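PDB 4QF3: bromodomain adjacent to zinc finger domain protein 2B from Homo sapiens, which probably reads histone tails through its PHD zinc finger, consistent with a role in ISWI-associated transcriptional regulation. Local coordinates for residues 10-15 with 33-38. Residues are numbered along the deposited sequence; the frame is centred on the assembly and turned at random.
Sequences QICRKG and TYCHRP. With ZN (zinc ion), chain C.
Cys12 tucks its SG between its own backbone N and C (chi1 68°), while Cys35 swings its SG to the amide side, opposite its carbonyl carbon (chi1 -70°); the two thiolates thus reach the same zinc ion from different loops. Cys12 SG lies 2.3 Å from the zinc, and Cys35 SG also binds it at 2.3 Å. The two sulfurs, Cys12 SG and Cys35 SG, stand 3.8 Å apart and subtend about 116° at the metal, slightly wider than the ideal tetrahedral angle. They are bridged by zinc and form no disulfide. Behind the thiolates, Ile11 lies against Cys35: Ile11 CB meets Cys35 CB at 3.9 Å, an apolar contact beside the metal. Its two branches are van der Waals neighbours of one carbonyl oxygen, with Ile11 CG1 3.9 Å from Cys35 O and Ile11 CG2 4.1 Å from that oxygen. This contact lies at the surface of the domain, and Ile11 also leans on Cys31 of strand 30-32. Each loop is braced from within. Lys14 N donates to Cys12 SG over 3.6 Å, a long N-H...S bond that would partly offset the charge of the thiolate. Arg13 NH1 grips Gln10 O at 2.6 Å, with the oxygen close to the guanidinium plane, and so closes the turn carrying Cys12. In segment 33-38, Arg37 NH1 bonds both Tyr34 O and His36 O from above their carbonyl planes, tying together the backbone flanking Cys35. Cys9 and His32, through its ND1, complete the coordination shell, and the Tyr34 ring stacks on that of His32. Joining the loop before strand 21-23 to the loop after strand 30-32, the contact is half of a three-cysteine, one-histidine zinc site, characteristic of the cross-braced PHD finger.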
loop_
_atom_site.group_PDB
_atom_site.type_symbol
_atom_site.label_atom_id
_atom_site.label_comp_id
_atom_site.label_asym_id
_atom_site.label_seq_id
_atom_site.Cartn_x
_atom_site.Cartn_y
_atom_site.Cartn_z
ATOM N N GLN A 10 -0.345 -4.786 4.743
ATOM C CA GLN A 10 -0.450 -6.246 4.517
ATOM C C GLN A 10 0.682 -7.024 5.138
ATOM O O GLN A 10 0.495 -8.192 5.523
ATOM C CB GLN A 10 -0.448 -6.528 3.024
ATOM C CG GLN A 10 -1.652 -6.002 2.311
ATOM C CD GLN A 10 -2.847 -6.909 2.546
ATOM O OE1 GLN A 10 -3.750 -6.588 3.335
ATOM N NE2 GLN A 10 -2.837 -8.073 1.899
ATOM N N ILE A 11 1.842 -6.402 5.318
ATOM C CA ILE A 11 3.021 -7.119 5.845
ATOM C C ILE A 11 3.158 -7.001 7.372
ATOM O O ILE A 11 3.223 -8.033 8.074
ATOM C CB ILE A 11 4.322 -6.609 5.141
ATOM C CG1 ILE A 11 4.231 -6.850 3.620
ATOM C CG2 ILE A 11 5.548 -7.254 5.783
ATOM C CD1 ILE A 11 4.167 -8.296 3.204
ATOM N N CYS A 12 3.194 -5.797 7.928
ATOM C CA CYS A 12 3.419 -5.661 9.385
ATOM C C CYS A 12 2.100 -5.595 10.175
ATOM O O CYS A 12 2.098 -5.697 11.424
ATOM C CB CYS A 12 4.258 -4.427 9.677
ATOM S SG CYS A 12 3.462 -2.861 9.344
ATOM N N ARG A 13 0.999 -5.417 9.451
ATOM C CA ARG A 13 -0.392 -5.339 10.006
ATOM C C ARG A 13 -0.621 -4.162 10.931
ATOM O O ARG A 13 -1.555 -4.157 11.763
ATOM C CB ARG A 13 -0.750 -6.628 10.750
ATOM C CG ARG A 13 -0.171 -7.872 10.117
ATOM C CD ARG A 13 -0.442 -7.980 8.637
ATOM N NE ARG A 13 -1.780 -8.433 8.562
ATOM C CZ ARG A 13 -2.379 -9.009 7.542
ATOM N NH1 ARG A 13 -1.781 -9.167 6.394
ATOM N NH2 ARG A 13 -3.629 -9.425 7.700
ATOM N N LYS A 14 0.223 -3.155 10.819
ATOM C CA LYS A 14 0.051 -1.895 11.542
ATOM C C LYS A 14 -0.481 -0.788 10.636
ATOM O O LYS A 14 -0.218 -0.775 9.434
ATOM C CB LYS A 14 1.345 -1.480 12.209
ATOM C CG LYS A 14 1.985 -2.607 13.008
ATOM C CD LYS A 14 3.273 -2.181 13.699
ATOM C CE LYS A 14 3.039 -1.729 15.131
ATOM N NZ LYS A 14 4.276 -1.888 15.942
ATOM N N GLY A 15 -1.172 0.187 11.216
ATOM C CA GLY A 15 -1.730 1.326 10.460
ATOM C C GLY A 15 -1.093 2.669 10.764
ATOM O O GLY A 15 -1.649 3.737 10.459
ATOM N N THR A 33 6.009 1.651 2.486
ATOM C CA THR A 33 7.166 1.695 1.623
ATOM C C THR A 33 8.273 0.753 2.143
ATOM O O THR A 33 8.897 -0.025 1.381
ATOM C CB THR A 33 7.678 3.148 1.607
ATOM O OG1 THR A 33 7.817 3.615 2.956
ATOM C CG2 THR A 33 6.816 4.079 0.794
ATOM N N TYR A 34 8.534 0.779 3.461
ATOM C CA TYR A 34 9.653 0.079 4.073
ATOM C C TYR A 34 9.364 -1.369 4.407
ATOM O O TYR A 34 10.242 -2.091 4.861
ATOM C CB TYR A 34 10.098 0.839 5.338
ATOM C CG TYR A 34 8.968 1.124 6.323
ATOM C CD1 TYR A 34 8.450 0.119 7.148
ATOM C CD2 TYR A 34 8.405 2.366 6.411
ATOM C CE1 TYR A 34 7.437 0.385 8.038
ATOM C CE2 TYR A 34 7.409 2.652 7.321
ATOM C CZ TYR A 34 6.912 1.634 8.124
ATOM O OH TYR A 34 5.861 1.943 9.004
ATOM N N CYS A 35 8.114 -1.779 4.179
ATOM C CA CYS A 35 7.670 -3.172 4.351
ATOM C C CYS A 35 7.674 -3.933 3.030
ATOM O O CYS A 35 7.753 -5.159 3.050
ATOM C CB CYS A 35 6.266 -3.285 4.980
ATOM S SG CYS A 35 6.275 -2.795 6.721
ATOM N N HIS A 36 7.661 -3.231 1.882
ATOM C CA HIS A 36 7.938 -3.876 0.621
ATOM C C HIS A 36 9.351 -4.399 0.556
ATOM O O HIS A 36 10.265 -3.854 1.183
ATOM C CB HIS A 36 7.826 -2.902 -0.540
ATOM C CG HIS A 36 6.438 -2.572 -0.926
ATOM N ND1 HIS A 36 5.736 -3.316 -1.849
ATOM C CD2 HIS A 36 5.619 -1.568 -0.540
ATOM C CE1 HIS A 36 4.545 -2.777 -2.026
ATOM N NE2 HIS A 36 4.454 -1.715 -1.254
ATOM N N ARG A 37 9.541 -5.471 -0.226
ATOM C CA ARG A 37 10.870 -5.926 -0.650
ATOM C C ARG A 37 10.829 -6.102 -2.160
ATOM O O ARG A 37 9.945 -6.791 -2.650
ATOM C CB ARG A 37 11.246 -7.256 -0.005
ATOM C CG ARG A 37 11.319 -7.210 1.477
ATOM C CD ARG A 37 12.555 -6.430 1.928
ATOM N NE ARG A 37 12.613 -6.395 3.390
ATOM C CZ ARG A 37 11.990 -5.496 4.158
ATOM N NH1 ARG A 37 11.266 -4.501 3.632
ATOM N NH2 ARG A 37 12.113 -5.582 5.480
ATOM N N PRO A 38 11.724 -5.413 -2.888
ATOM C CA PRO A 38 12.656 -4.391 -2.439
ATOM C C PRO A 38 11.915 -3.204 -1.828
ATOM O O PRO A 38 10.773 -2.923 -2.178
ATOM C CB PRO A 38 13.347 -3.926 -3.741
ATOM C CG PRO A 38 13.118 -5.036 -4.720
ATOM C CD PRO A 38 11.837 -5.670 -4.339
HETATM ZN ZN ZN C . 4.117 -2.301 7.263
#